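Toll-like receptor 13 (Mus musculus, PDB 4Z0C) recognises bacterial 23S ribosomal RNA through its leucine-rich-repeat ectodomain, the part present here, and signals through MYD88 and TRAF6 to activate NF-kappa-B. Local coordinates at residues S31-P34 / R35-H39; T236-L240 / E241-A245; L405-A409 / C410-T414; S485-E489 / H490-G494; F656-G660 / N661-C665. All coordinates share one frame; numbering follows the deposited sequence.

Contact 1 (S31-P34 / R35-H39)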
loop_
_atom_site.group_PDB
_atom_site.type_symbol
_atom_site.label_atom_id
_atom_site.label_comp_id
_atom_site.label_asym_id
_atom_site.label_seq_id
_atom_site.Cartn_x
_atom_site.Cartn_y
_atom_site.Cartn_z
ATOM N N SER A 31 22.451 -17.133 33.528
ATOM C CA SER A 31 23.721 -17.663 34.082
ATOM C C SER A 31 24.976 -17.330 33.259
ATOM O O SER A 31 26.090 -17.302 33.790
ATOM C CB SER A 31 23.637 -19.180 34.302
ATOM O OG SER A 31 23.459 -19.861 33.066
ATOM N N ASP A 32 24.802 -17.093 31.963
ATOM C CA ASP A 32 25.947 -16.846 31.091
ATOM C C ASP A 32 26.164 -15.377 30.720
ATOM O O ASP A 32 26.984 -15.078 29.864
ATOM C CB ASP A 32 25.858 -17.701 29.834
ATOM C CG ASP A 32 24.531 -17.551 29.126
ATOM O OD1 ASP A 32 23.782 -16.620 29.474
ATOM O OD2 ASP A 32 24.234 -18.369 28.228
ATOM N N ILE A 33 25.447 -14.461 31.365
ATOM C CA ILE A 33 25.549 -13.046 30.985
ATOM C C ILE A 33 26.556 -12.281 31.849
ATOM O O ILE A 33 26.788 -12.661 33.002
ATOM C CB ILE A 33 24.142 -12.350 30.926
ATOM C CG1 ILE A 33 23.629 -11.985 32.306
ATOM C CG2 ILE A 33 23.137 -13.230 30.165
ATOM C CD1 ILE A 33 22.309 -11.245 32.251
ATOM N N PRO A 34 27.161 -11.205 31.298
ATOM C CA PRO A 34 28.296 -10.555 31.972
ATOM C C PRO A 34 27.969 -9.917 33.322
ATOM O O PRO A 34 26.840 -9.493 33.603
ATOM C CB PRO A 34 28.726 -9.463 30.978
ATOM C CG PRO A 34 28.160 -9.883 29.669
ATOM C CD PRO A 34 26.861 -10.552 30.014
ATOM N N ARG A 35 28.992 -9.847 34.159
ATOM C CA ARG A 35 28.853 -9.263 35.480
ATOM C C ARG A 35 28.730 -7.739 35.392
ATOM O O ARG A 35 28.275 -7.100 36.338
ATOM C CB ARG A 35 30.038 -9.674 36.373
ATOM C CG ARG A 35 30.170 -11.181 36.586
ATOM C CD ARG A 35 31.422 -11.543 37.387
ATOM N NE ARG A 35 31.086 -11.983 38.740
ATOM C CZ ARG A 35 30.840 -11.159 39.755
ATOM N NH1 ARG A 35 30.529 -11.648 40.946
ATOM N NH2 ARG A 35 30.896 -9.845 39.576
ATOM N N TYR A 36 29.136 -7.158 34.260
ATOM C CA TYR A 36 29.063 -5.697 34.094
ATOM C C TYR A 36 27.692 -5.192 33.589
ATOM O O TYR A 36 27.522 -4.009 33.285
ATOM C CB TYR A 36 30.205 -5.177 33.201
ATOM C CG TYR A 36 30.240 -5.772 31.809
ATOM C CD1 TYR A 36 29.224 -5.510 30.892
ATOM C CD2 TYR A 36 31.316 -6.550 31.384
ATOM C CE1 TYR A 36 29.251 -6.037 29.605
ATOM C CE2 TYR A 36 31.354 -7.080 30.099
ATOM C CZ TYR A 36 30.314 -6.822 29.217
ATOM O OH TYR A 36 30.332 -7.337 27.939
ATOM N N THR A 37 26.727 -6.103 33.495
ATOM C CA THR A 37 25.392 -5.791 33.004
ATOM C C THR A 37 24.656 -4.801 33.908
ATOM O O THR A 37 24.434 -5.072 35.082
ATOM C CB THR A 37 24.564 -7.091 32.845
ATOM O OG1 THR A 37 25.197 -7.935 31.872
ATOM C CG2 THR A 37 23.145 -6.801 32.383
ATOM N N THR A 38 24.256 -3.658 33.353
ATOM C CA THR A 38 23.512 -2.675 34.131
ATOM C C THR A 38 22.018 -2.695 33.860
ATOM O O THR A 38 21.234 -2.454 34.767
ATOM C CB THR A 38 24.074 -1.249 33.979
ATOM O OG1 THR A 38 23.872 -0.769 32.653
ATOM C CG2 THR A 38 25.579 -1.246 34.288
ATOM N N HIS A 39 21.621 -2.992 32.626
ATOM C CA HIS A 39 20.196 -3.092 32.268
ATOM C C HIS A 39 19.852 -4.481 31.743
ATOM O O HIS A 39 20.477 -4.978 30.791
ATOM C CB HIS A 39 19.800 -2.066 31.201
ATOM C CG HIS A 39 19.964 -0.640 31.624
ATOM N ND1 HIS A 39 21.188 -0.083 31.916
ATOM C CD2 HIS A 39 19.053 0.345 31.800
ATOM C CE1 HIS A 39 21.028 1.186 32.247
ATOM N NE2 HIS A 39 19.738 1.466 32.204
#
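Pro34 and Thr37 are the first and last residues of a type I beta turn that leads from helix 26-30 into strand 39-41, at the start of the first leucine-rich repeat. The tight part is the grip of Thr37 inside the turn and the face of Tyr36 against Pro34. The carbonyl oxygen of Pro34 is held mainly by the hydroxyl of Thr37, with OG1 donating to Pro34 O over 2.9 Å; the backbone N of Thr37 adds a weak bond of 3.4 Å to the same oxygen. Threonine suits this place because its OG1 stands beside its own backbone N (chi1 -62°), putting both donors near one acceptor. The rigid pyrrolidine gives Tyr36 a flat surface to lie on. Tyr36, its hydroxyl held by Gln8, has CG between the backbone N and the carbonyl carbon (chi1 59°), a rotation that lays the ring over Pro34. The loose side belongs to Arg35, an exposed residue whose side chain heads off from the turn and touches Pro34 through its first carbons. Pro34 CB stands over the centre of the Tyr36 ring, 3.6 Å from its centroid, in a CH-pi contact 12° off the ring normal.

Contact 2 (T236-L240 / E241-A245)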
loop_
_atom_site.group_PDB
_atom_site.type_symbol
_atom_site.label_atom_id
_atom_site.label_comp_id
_atom_site.label_asym_id
_atom_site.label_seq_id
_atom_site.Cartn_x
_atom_site.Cartn_y
_atom_site.Cartn_z
ATOM N N THR A 236 -16.425 11.639 38.020
ATOM C CA THR A 236 -16.784 11.322 39.399
ATOM C C THR A 236 -18.038 12.072 39.797
ATOM O O THR A 236 -18.091 13.301 39.694
ATOM C CB THR A 236 -15.674 11.712 40.364
ATOM O OG1 THR A 236 -14.491 10.974 40.043
ATOM C CG2 THR A 236 -16.091 11.410 41.792
ATOM N N VAL A 237 -19.049 11.339 40.250
ATOM C CA VAL A 237 -20.293 11.979 40.634
ATOM C C VAL A 237 -20.162 12.532 42.050
ATOM O O VAL A 237 -20.236 11.793 43.028
ATOM C CB VAL A 237 -21.479 11.009 40.562
ATOM C CG1 VAL A 237 -22.772 11.791 40.295
ATOM C CG2 VAL A 237 -21.260 10.008 39.451
ATOM N N ILE A 238 -19.990 13.843 42.149
ATOM C CA ILE A 238 -19.744 14.478 43.431
ATOM C C ILE A 238 -20.687 15.659 43.659
ATOM O O ILE A 238 -20.863 16.505 42.787
ATOM C CB ILE A 238 -18.284 14.956 43.518
ATOM C CG1 ILE A 238 -18.012 15.630 44.855
ATOM C CG2 ILE A 238 -17.949 15.906 42.371
ATOM C CD1 ILE A 238 -16.567 15.971 45.037
ATOM N N LYS A 239 -21.331 15.689 44.817
ATOM C CA LYS A 239 -22.179 16.822 45.168
ATOM C C LYS A 239 -21.285 18.043 45.390
ATOM O O LYS A 239 -20.713 18.208 46.465
ATOM C CB LYS A 239 -22.997 16.503 46.426
ATOM C CG LYS A 239 -23.915 17.626 46.891
ATOM C CD LYS A 239 -24.850 17.171 48.008
ATOM C CE LYS A 239 -25.483 18.359 48.732
ATOM N NZ LYS A 239 -26.320 17.927 49.886
ATOM N N LEU A 240 -21.171 18.897 44.378
ATOM C CA LEU A 240 -20.203 19.996 44.408
ATOM C C LEU A 240 -20.404 21.046 45.514
ATOM O O LEU A 240 -19.465 21.777 45.844
ATOM C CB LEU A 240 -20.111 20.681 43.039
ATOM C CG LEU A 240 -19.168 19.975 42.051
ATOM C CD1 LEU A 240 -19.933 19.143 41.023
ATOM C CD2 LEU A 240 -18.226 20.953 41.374
ATOM N N GLU A 241 -21.605 21.122 46.091
ATOM C CA GLU A 241 -21.854 22.017 47.225
ATOM C C GLU A 241 -20.991 21.653 48.440
ATOM O O GLU A 241 -20.599 22.525 49.220
ATOM C CB GLU A 241 -23.327 21.993 47.624
ATOM C CG GLU A 241 -24.258 22.652 46.623
ATOM C CD GLU A 241 -24.720 21.697 45.540
ATOM O OE1 GLU A 241 -24.453 20.485 45.674
ATOM O OE2 GLU A 241 -25.355 22.154 44.560
ATOM N N ASN A 242 -20.690 20.364 48.588
ATOM C CA ASN A 242 -19.916 19.871 49.721
ATOM C C ASN A 242 -18.421 19.997 49.515
ATOM O O ASN A 242 -17.620 19.538 50.325
ATOM C CB ASN A 242 -20.298 18.431 50.031
ATOM C CG ASN A 242 -21.727 18.310 50.503
ATOM O OD1 ASN A 242 -22.437 19.308 50.603
ATOM N ND2 ASN A 242 -22.163 17.090 50.780
ATOM N N LEU A 243 -18.048 20.625 48.410
ATOM C CA LEU A 243 -16.671 21.006 48.182
ATOM C C LEU A 243 -16.577 22.379 48.817
ATOM O O LEU A 243 -17.544 23.131 48.835
ATOM C CB LEU A 243 -16.388 21.082 46.683
ATOM C CG LEU A 243 -15.173 20.418 46.024
ATOM C CD1 LEU A 243 -14.643 19.205 46.775
ATOM C CD2 LEU A 243 -15.554 20.031 44.603
ATOM N N SER A 244 -15.429 22.703 49.368
ATOM C CA SER A 244 -15.271 23.985 50.028
ATOM C C SER A 244 -14.066 24.761 49.507
ATOM O O SER A 244 -12.940 24.292 49.594
ATOM C CB SER A 244 -15.170 23.773 51.544
ATOM O OG SER A 244 -14.394 24.795 52.144
ATOM N N ALA A 245 -14.305 25.963 49.000
ATOM C CA ALA A 245 -13.221 26.797 48.493
ATOM C C ALA A 245 -12.165 27.131 49.550
ATOM O O ALA A 245 -11.008 27.377 49.224
ATOM C CB ALA A 245 -13.791 28.079 47.893
#
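The carbonyl oxygen of Lys239 accepts the shortest hydrogen bond of this turn, from the backbone N of Asn242 at 3.0 Å. The next one follows a residue later, Leu243 N donating to Leu240 O over 3.1 Å. Both link residues three apart, the spacing of a 3-10 turn, and both donors stand above the carbonyl plane rather than on a lone pair. Around this short 3-10 segment in the ninth repeat, the side chains sort by polarity. Lys239, with CG anti to the backbone N (chi1 180°) and the chain extended beyond it, runs outward past its neighbours. Glu241 crosses it at about a right angle, bending at chi2 (87°) to bring OE1 within 3.2 Å of Lys239 CG, while its OE2 makes a weak hydrogen bond to Thr270 OG1 of helix 268-275. Asn242 lies obliquely to the lysine, its OD1 3.7 Å from Lys239 CE, while its ND2 is bonded to Gln218 O in the preceding coil. Inward, Ile238 CD1 meets Leu243 CD1 at 4.1 Å, and Leu240 and Leu243 both pack on Leu274 of the same helix. Branched aliphatic residues suit this side, and long polar ones the other. With Lys239 NZ and Glu241 OE1 5.3 Å apart, lysine and glutamate probably attract only diffusely, and the turn relies on backbone bonds and on the apolar packing beneath it.

Contact 3 (L405-A409 / C410-T414)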
loop_
_atom_site.group_PDB
_atom_site.type_symbol
_atom_site.label_atom_id
_atom_site.label_comp_id
_atom_site.label_asym_id
_atom_site.label_seq_id
_atom_site.Cartn_x
_atom_site.Cartn_y
_atom_site.Cartn_z
ATOM N N LEU A 405 0.737 24.547 12.293
ATOM C CA LEU A 405 -0.623 24.317 11.800
ATOM C C LEU A 405 -0.834 22.824 11.571
ATOM O O LEU A 405 -0.100 22.186 10.816
ATOM C CB LEU A 405 -0.878 25.116 10.507
ATOM C CG LEU A 405 -2.230 24.972 9.773
ATOM C CD1 LEU A 405 -3.431 25.384 10.656
ATOM C CD2 LEU A 405 -2.251 25.746 8.453
ATOM N N ASN A 406 -1.820 22.256 12.251
ATOM C CA ASN A 406 -2.135 20.838 12.081
ATOM C C ASN A 406 -3.470 20.646 11.354
ATOM O O ASN A 406 -4.548 20.956 11.896
ATOM C CB ASN A 406 -2.163 20.125 13.435
ATOM C CG ASN A 406 -2.331 18.614 13.301
ATOM O OD1 ASN A 406 -2.253 18.057 12.203
ATOM N ND2 ASN A 406 -2.582 17.948 14.423
ATOM N N LEU A 407 -3.367 20.121 10.134
ATOM C CA LEU A 407 -4.493 19.858 9.248
ATOM C C LEU A 407 -4.561 18.376 8.882
ATOM O O LEU A 407 -5.142 18.017 7.879
ATOM C CB LEU A 407 -4.326 20.678 7.970
ATOM C CG LEU A 407 -4.567 22.176 8.111
ATOM C CD1 LEU A 407 -4.020 22.897 6.910
ATOM C CD2 LEU A 407 -6.066 22.405 8.184
ATOM N N ALA A 408 -3.973 17.521 9.705
ATOM C CA ALA A 408 -3.932 16.094 9.425
ATOM C C ALA A 408 -5.306 15.442 9.425
ATOM O O ALA A 408 -6.162 15.795 10.213
ATOM C CB ALA A 408 -3.028 15.388 10.423
ATOM N N ALA A 409 -5.504 14.498 8.511
ATOM C CA ALA A 409 -6.720 13.692 8.429
ATOM C C ALA A 409 -7.983 14.507 8.188
ATOM O O ALA A 409 -9.094 14.053 8.474
ATOM C CB ALA A 409 -6.870 12.787 9.638
ATOM N N CYS A 410 -7.817 15.707 7.649
ATOM C CA CYS A 410 -8.950 16.383 7.049
ATOM C C CYS A 410 -9.217 15.735 5.675
ATOM O O CYS A 410 -8.684 14.662 5.380
ATOM C CB CYS A 410 -8.659 17.862 6.890
ATOM S SG CYS A 410 -8.546 18.720 8.452
ATOM N N TRP A 411 -10.043 16.363 4.842
ATOM C CA TRP A 411 -10.377 15.780 3.538
ATOM C C TRP A 411 -9.814 16.609 2.395
ATOM O O TRP A 411 -10.356 16.622 1.290
ATOM C CB TRP A 411 -11.894 15.642 3.376
ATOM C CG TRP A 411 -12.544 14.703 4.334
ATOM C CD1 TRP A 411 -11.928 13.897 5.256
ATOM C CD2 TRP A 411 -13.949 14.473 4.477
ATOM N NE1 TRP A 411 -12.868 13.174 5.956
ATOM C CE2 TRP A 411 -14.117 13.515 5.502
ATOM C CE3 TRP A 411 -15.083 15.001 3.855
ATOM C CZ2 TRP A 411 -15.371 13.053 5.893
ATOM C CZ3 TRP A 411 -16.338 14.542 4.249
ATOM C CH2 TRP A 411 -16.469 13.573 5.252
ATOM N N ILE A 412 -8.728 17.313 2.662
ATOM C CA ILE A 412 -8.257 18.324 1.728
ATOM C C ILE A 412 -7.891 17.769 0.350
ATOM O O ILE A 412 -7.110 16.808 0.178
ATOM C CB ILE A 412 -7.121 19.148 2.328
ATOM C CG1 ILE A 412 -7.673 19.971 3.509
ATOM C CG2 ILE A 412 -6.457 20.016 1.246
ATOM C CD1 ILE A 412 -6.614 20.430 4.492
ATOM N N VAL A 413 -8.499 18.407 -0.632
ATOM C CA VAL A 413 -8.585 17.885 -1.967
ATOM C C VAL A 413 -7.655 18.699 -2.854
ATOM O O VAL A 413 -7.192 18.230 -3.883
ATOM C CB VAL A 413 -10.068 17.970 -2.385
ATOM C CG1 VAL A 413 -10.306 19.001 -3.484
ATOM C CG2 VAL A 413 -10.621 16.602 -2.674
ATOM N N THR A 414 -7.343 19.920 -2.429
ATOM C CA THR A 414 -6.462 20.761 -3.226
ATOM C C THR A 414 -5.891 21.913 -2.387
ATOM O O THR A 414 -6.536 22.409 -1.458
ATOM C CB THR A 414 -7.210 21.308 -4.475
ATOM O OG1 THR A 414 -6.281 21.844 -5.426
ATOM C CG2 THR A 414 -8.232 22.354 -4.078
#
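The indole of Trp411 is approached obliquely by Ala409 O, 4.3 Å from its CD1. This ring is turned away from the turn before it; it packs on Pro387 and on Val413 of the second subunit, so a large flat apolar side chain suits the place. The other flat group is the amide of Asn406, at the end of strand 404-406. Its OD1 accepts from Ala408 N at 3.1 Å, forming an Asx turn, with the donor 39° out of the carbonyl plane. This overlaps a type II beta turn from Leu407 to Cys410, in which the small side chain of Ala409 sits at a position with positive phi (61°). Beneath it the chain is apolar. Cys410, its SG beside the backbone N (chi1 -68°), lies 4.4 Å from Leu407 CD2 through that sulfur, and Ile412 CD1 reaches Leu407 CB at 4.2 Å. Branched aliphatics and a thiol fill this buried interior of the sixteenth repeat. Asn434 of the next repeat accepts from Ile412 N and donates to Leu407 O. The chemistry implies a division of labour: side-chain amides bind the backbone of the turn, hydrophobic contacts fill the core, and Trp411 packs across the subunit interface.

Contact 4 (S485-E489 / H490-G494)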
loop_
_atom_site.group_PDB
_atom_site.type_symbol
_atom_site.label_atom_id
_atom_site.label_comp_id
_atom_site.label_asym_id
_atom_site.label_seq_id
_atom_site.Cartn_x
_atom_site.Cartn_y
_atom_site.Cartn_z
ATOM N N SER A 485 6.480 8.233 -8.445
ATOM C CA SER A 485 7.249 7.266 -9.234
ATOM C C SER A 485 8.522 7.859 -9.860
ATOM O O SER A 485 9.589 7.292 -9.715
ATOM C CB SER A 485 6.374 6.591 -10.290
ATOM O OG SER A 485 5.598 7.546 -10.985
ATOM N N TYR A 486 8.423 8.956 -10.594
ATOM C CA TYR A 486 9.622 9.567 -11.172
ATOM C C TYR A 486 9.859 10.962 -10.606
ATOM O O TYR A 486 8.942 11.568 -10.053
ATOM C CB TYR A 486 9.530 9.630 -12.701
ATOM C CG TYR A 486 8.572 10.677 -13.229
ATOM C CD1 TYR A 486 8.986 11.990 -13.432
ATOM C CD2 TYR A 486 7.260 10.348 -13.547
ATOM C CE1 TYR A 486 8.115 12.952 -13.920
ATOM C CE2 TYR A 486 6.381 11.301 -14.040
ATOM C CZ TYR A 486 6.815 12.601 -14.222
ATOM O OH TYR A 486 5.945 13.552 -14.703
ATOM N N PHE A 487 11.076 11.480 -10.768
ATOM C CA PHE A 487 11.426 12.801 -10.241
ATOM C C PHE A 487 11.745 13.802 -11.348
ATOM O O PHE A 487 12.586 13.543 -12.197
ATOM C CB PHE A 487 12.660 12.698 -9.339
ATOM C CG PHE A 487 12.570 11.632 -8.283
ATOM C CD1 PHE A 487 11.864 11.852 -7.112
ATOM C CD2 PHE A 487 13.185 10.398 -8.473
ATOM C CE1 PHE A 487 11.792 10.875 -6.137
ATOM C CE2 PHE A 487 13.112 9.413 -7.504
ATOM C CZ PHE A 487 12.411 9.653 -6.331
ATOM N N HIS A 488 11.094 14.957 -11.314
ATOM C CA HIS A 488 11.365 16.022 -12.274
ATOM C C HIS A 488 12.738 16.642 -12.000
ATOM O O HIS A 488 13.242 16.548 -10.892
ATOM C CB HIS A 488 10.277 17.096 -12.216
ATOM C CG HIS A 488 10.584 18.301 -13.048
ATOM N ND1 HIS A 488 10.251 18.390 -14.383
ATOM C CD2 HIS A 488 11.227 19.453 -12.745
ATOM C CE1 HIS A 488 10.664 19.551 -14.863
ATOM N NE2 HIS A 488 11.264 20.212 -13.890
ATOM N N GLU A 489 13.338 17.248 -13.017
ATOM C CA GLU A 489 14.646 17.905 -12.908
ATOM C C GLU A 489 14.806 18.864 -11.728
ATOM O O GLU A 489 15.822 18.850 -11.035
ATOM C CB GLU A 489 14.968 18.662 -14.196
ATOM C CG GLU A 489 16.164 19.587 -14.051
ATOM C CD GLU A 489 16.418 20.432 -15.282
ATOM O OE1 GLU A 489 15.678 20.277 -16.281
ATOM O OE2 GLU A 489 17.363 21.254 -15.240
ATOM N N HIS A 490 13.799 19.704 -11.521
ATOM C CA HIS A 490 13.850 20.760 -10.520
ATOM C C HIS A 490 12.834 20.510 -9.416
ATOM O O HIS A 490 12.245 21.450 -8.875
ATOM C CB HIS A 490 13.561 22.125 -11.154
ATOM C CG HIS A 490 14.609 22.582 -12.117
ATOM N ND1 HIS A 490 15.939 22.244 -11.987
ATOM C CD2 HIS A 490 14.526 23.369 -13.218
ATOM C CE1 HIS A 490 16.629 22.791 -12.973
ATOM N NE2 HIS A 490 15.795 23.478 -13.733
ATOM N N LEU A 491 12.618 19.241 -9.097
ATOM C CA LEU A 491 11.661 18.883 -8.065
ATOM C C LEU A 491 12.121 19.396 -6.697
ATOM O O LEU A 491 11.372 20.050 -5.979
ATOM C CB LEU A 491 11.479 17.364 -8.032
ATOM C CG LEU A 491 10.601 16.810 -6.908
ATOM C CD1 LEU A 491 9.256 17.511 -6.889
ATOM C CD2 LEU A 491 10.442 15.295 -7.046
ATOM N N PHE A 492 13.366 19.086 -6.359
ATOM C CA PHE A 492 13.943 19.385 -5.055
ATOM C C PHE A 492 14.826 20.626 -5.079
ATOM O O PHE A 492 15.817 20.696 -4.355
ATOM C CB PHE A 492 14.725 18.179 -4.549
ATOM C CG PHE A 492 13.874 16.959 -4.341
ATOM C CD1 PHE A 492 12.736 17.014 -3.554
ATOM C CD2 PHE A 492 14.192 15.764 -4.964
ATOM C CE1 PHE A 492 11.943 15.883 -3.367
ATOM C CE2 PHE A 492 13.392 14.630 -4.800
ATOM C CZ PHE A 492 12.288 14.677 -3.991
ATOM N N SER A 493 14.429 21.621 -5.870
ATOM C CA SER A 493 15.257 22.805 -6.114
ATOM C C SER A 493 15.637 23.652 -4.886
ATOM O O SER A 493 16.815 23.740 -4.530
ATOM C CB SER A 493 14.552 23.708 -7.133
ATOM O OG SER A 493 15.086 23.523 -8.434
ATOM N N GLY A 494 14.660 24.277 -4.243
ATOM C CA GLY A 494 14.939 25.149 -3.108
ATOM C C GLY A 494 15.361 24.499 -1.795
ATOM O O GLY A 494 15.359 25.157 -0.746
#
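Phe487 turns the edge of its ring to Leu491, CD1 lying 3.7 Å from Leu491 CD2, close to the ring plane. The same CD1 also meets CE2 of Phe492 at 3.9 Å, the two aromatic side chains crossing at a slant. Large apolar groups suit this inward side, where Phe487 also packs on Ile508 and Pro520 of the loops that follow. From His488 to Leu491 the backbone makes a type I turn, closed by Leu491 N donating to His488 O over 3.3 Å. On the outer side Glu489 and His490 lie side by side and point the same way. Glu489 extends fully, with CG opposite the backbone N (chi1 168°), and that CG sits over the imidazole face of His490, 3.6 Å from its centroid, in a CH-pi contact. Carboxylate and ring planes are 48° apart. Polar residues fit this solvent-facing side. A second type I turn, His490 to Ser493, continues the chain; irregular turns whose apolar side chains face the core are consistent with the convex side of a leucine-rich-repeat solenoid.

Contact 5 (F656-G660 / N661-C665)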
loop_
_atom_site.group_PDB
_atom_site.type_symbol
_atom_site.label_atom_id
_atom_site.label_comp_id
_atom_site.label_asym_id
_atom_site.label_seq_id
_atom_site.Cartn_x
_atom_site.Cartn_y
_atom_site.Cartn_z
ATOM N N PHE A 656 28.186 -8.827 15.526
ATOM C CA PHE A 656 28.075 -9.583 14.277
ATOM C C PHE A 656 26.975 -10.600 14.460
ATOM O O PHE A 656 27.093 -11.508 15.290
ATOM C CB PHE A 656 29.393 -10.277 13.937
ATOM C CG PHE A 656 29.311 -11.203 12.750
ATOM C CD1 PHE A 656 29.268 -10.696 11.457
ATOM C CD2 PHE A 656 29.313 -12.584 12.927
ATOM C CE1 PHE A 656 29.209 -11.545 10.350
ATOM C CE2 PHE A 656 29.251 -13.435 11.834
ATOM C CZ PHE A 656 29.198 -12.912 10.537
ATOM N N ASP A 657 25.895 -10.421 13.704
ATOM C CA ASP A 657 24.643 -11.094 14.001
ATOM C C ASP A 657 24.340 -12.079 12.911
ATOM O O ASP A 657 24.076 -11.696 11.765
ATOM C CB ASP A 657 23.519 -10.064 14.106
ATOM C CG ASP A 657 22.230 -10.655 14.631
ATOM O OD1 ASP A 657 22.053 -11.894 14.555
ATOM O OD2 ASP A 657 21.384 -9.870 15.098
ATOM N N VAL A 658 24.360 -13.354 13.274
ATOM C CA VAL A 658 24.135 -14.421 12.311
ATOM C C VAL A 658 23.110 -15.406 12.888
ATOM O O VAL A 658 23.035 -16.579 12.520
ATOM C CB VAL A 658 25.485 -15.061 11.902
ATOM C CG1 VAL A 658 26.032 -15.951 13.018
ATOM C CG2 VAL A 658 25.366 -15.787 10.580
ATOM N N TYR A 659 22.311 -14.874 13.805
ATOM C CA TYR A 659 21.139 -15.545 14.344
ATOM C C TYR A 659 20.101 -15.797 13.239
ATOM O O TYR A 659 20.023 -15.048 12.276
ATOM C CB TYR A 659 20.557 -14.673 15.450
ATOM C CG TYR A 659 19.229 -15.119 16.024
ATOM C CD1 TYR A 659 19.116 -16.316 16.734
ATOM C CD2 TYR A 659 18.094 -14.304 15.911
ATOM C CE1 TYR A 659 17.905 -16.714 17.271
ATOM C CE2 TYR A 659 16.880 -14.687 16.455
ATOM C CZ TYR A 659 16.790 -15.890 17.130
ATOM O OH TYR A 659 15.582 -16.274 17.653
ATOM N N GLY A 660 19.310 -16.854 13.388
ATOM C CA GLY A 660 18.288 -17.187 12.418
ATOM C C GLY A 660 18.844 -17.692 11.095
ATOM O O GLY A 660 18.169 -17.595 10.072
ATOM N N ASN A 661 20.084 -18.186 11.096
ATOM C CA ASN A 661 20.665 -18.774 9.883
ATOM C C ASN A 661 20.664 -20.302 9.885
ATOM O O ASN A 661 19.931 -20.922 10.655
ATOM C CB ASN A 661 22.052 -18.201 9.608
ATOM C CG ASN A 661 21.992 -16.836 8.966
ATOM O OD1 ASN A 661 22.217 -16.700 7.777
ATOM N ND2 ASN A 661 21.623 -15.826 9.740
ATOM N N LYS A 662 21.483 -20.903 9.029
ATOM C CA LYS A 662 21.525 -22.358 8.908
ATOM C C LYS A 662 22.947 -22.897 9.035
ATOM O O LYS A 662 23.384 -23.729 8.241
ATOM C CB LYS A 662 20.935 -22.797 7.569
ATOM C CG LYS A 662 19.585 -22.169 7.217
ATOM C CD LYS A 662 18.586 -23.236 6.807
ATOM C CE LYS A 662 17.305 -23.163 7.618
ATOM N NZ LYS A 662 16.143 -22.938 6.722
ATOM N N LEU A 663 23.663 -22.421 10.039
ATOM C CA LEU A 663 25.069 -22.759 10.209
ATOM C C LEU A 663 25.275 -24.261 10.442
ATOM O O LEU A 663 24.703 -24.849 11.360
ATOM C CB LEU A 663 25.645 -21.950 11.367
ATOM C CG LEU A 663 26.366 -20.652 10.991
ATOM C CD1 LEU A 663 25.902 -20.115 9.660
ATOM C CD2 LEU A 663 26.214 -19.604 12.086
ATOM N N GLN A 664 26.098 -24.886 9.611
ATOM C CA GLN A 664 26.237 -26.328 9.688
ATOM C C GLN A 664 27.273 -26.747 10.725
ATOM O O GLN A 664 28.336 -26.130 10.840
ATOM C CB GLN A 664 26.584 -26.898 8.325
ATOM C CG GLN A 664 25.940 -26.157 7.181
ATOM C CD GLN A 664 25.578 -27.084 6.049
ATOM O OE1 GLN A 664 24.636 -27.873 6.162
ATOM N NE2 GLN A 664 26.340 -27.023 4.960
ATOM N N CYS A 665 26.945 -27.782 11.494
ATOM C CA CYS A 665 27.900 -28.356 12.427
ATOM C C CYS A 665 28.867 -29.286 11.695
ATOM O O CYS A 665 28.796 -30.507 11.820
ATOM C CB CYS A 665 27.177 -29.102 13.546
ATOM S SG CYS A 665 26.204 -28.020 14.618
HETATM O O HOH W 1 21.948 -18.794 13.195
#
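The backbone leaves strand 655-657 and bends at Gly660, whose positive phi (70°) suits a residue without a side chain, before Asn661 turns it onward. Asparagine suits this bend because its amide both donates and accepts: ND2 donates mainly to Leu634 O and OD1 accepts from Leu639 N, both in the preceding repeat, while ND2 adds weak bonds to Val658 O at 3.2 Å and Tyr659 O at 3.1 Å. A water bridges the same bend, donating a hydrogen bond to Val658 O (2.6 Å) and accepting from Asn661 N. Asp657 OD1 takes Tyr659 N at 3.1 Å in an Asx turn, while its other oxygen pairs with Arg635. Below, Val658 and Leu663 meet tip to tip, CG1 to CD2 at 3.8 Å; both pack on Phe672 of helix 670-678. An asparagine bonding to main-chain atoms, followed two residues later by an inward leucine, is one rung of the asparagine ladder of leucine-rich repeats, here at the last repeat before the C-terminal cap.

In the fold
The five contacts come in series along one leucine-rich-repeat solenoid, and none touches another. Contacts 3 and 5 begin on parallel strands, 404-406 and 655-657, whereas contacts 1, 2 and 4 lie in loops between strands. Contacts 1 and 5, near the two ends, have centres only 23 Å apart, while those of contacts 2 and 5 are 66 Å apart and those of contacts 3 and 4 are 24 Å apart. Contact 3 packs on the second subunit; contact 5 reaches it only through a long, weak ion pair. The bound RNA has its nearest atoms about 5, 6 and 7 Å from contacts 5, 1 and 3. The curl thus brings both solenoid ends near each other and the RNA, consistent with an RNA-binding receptor.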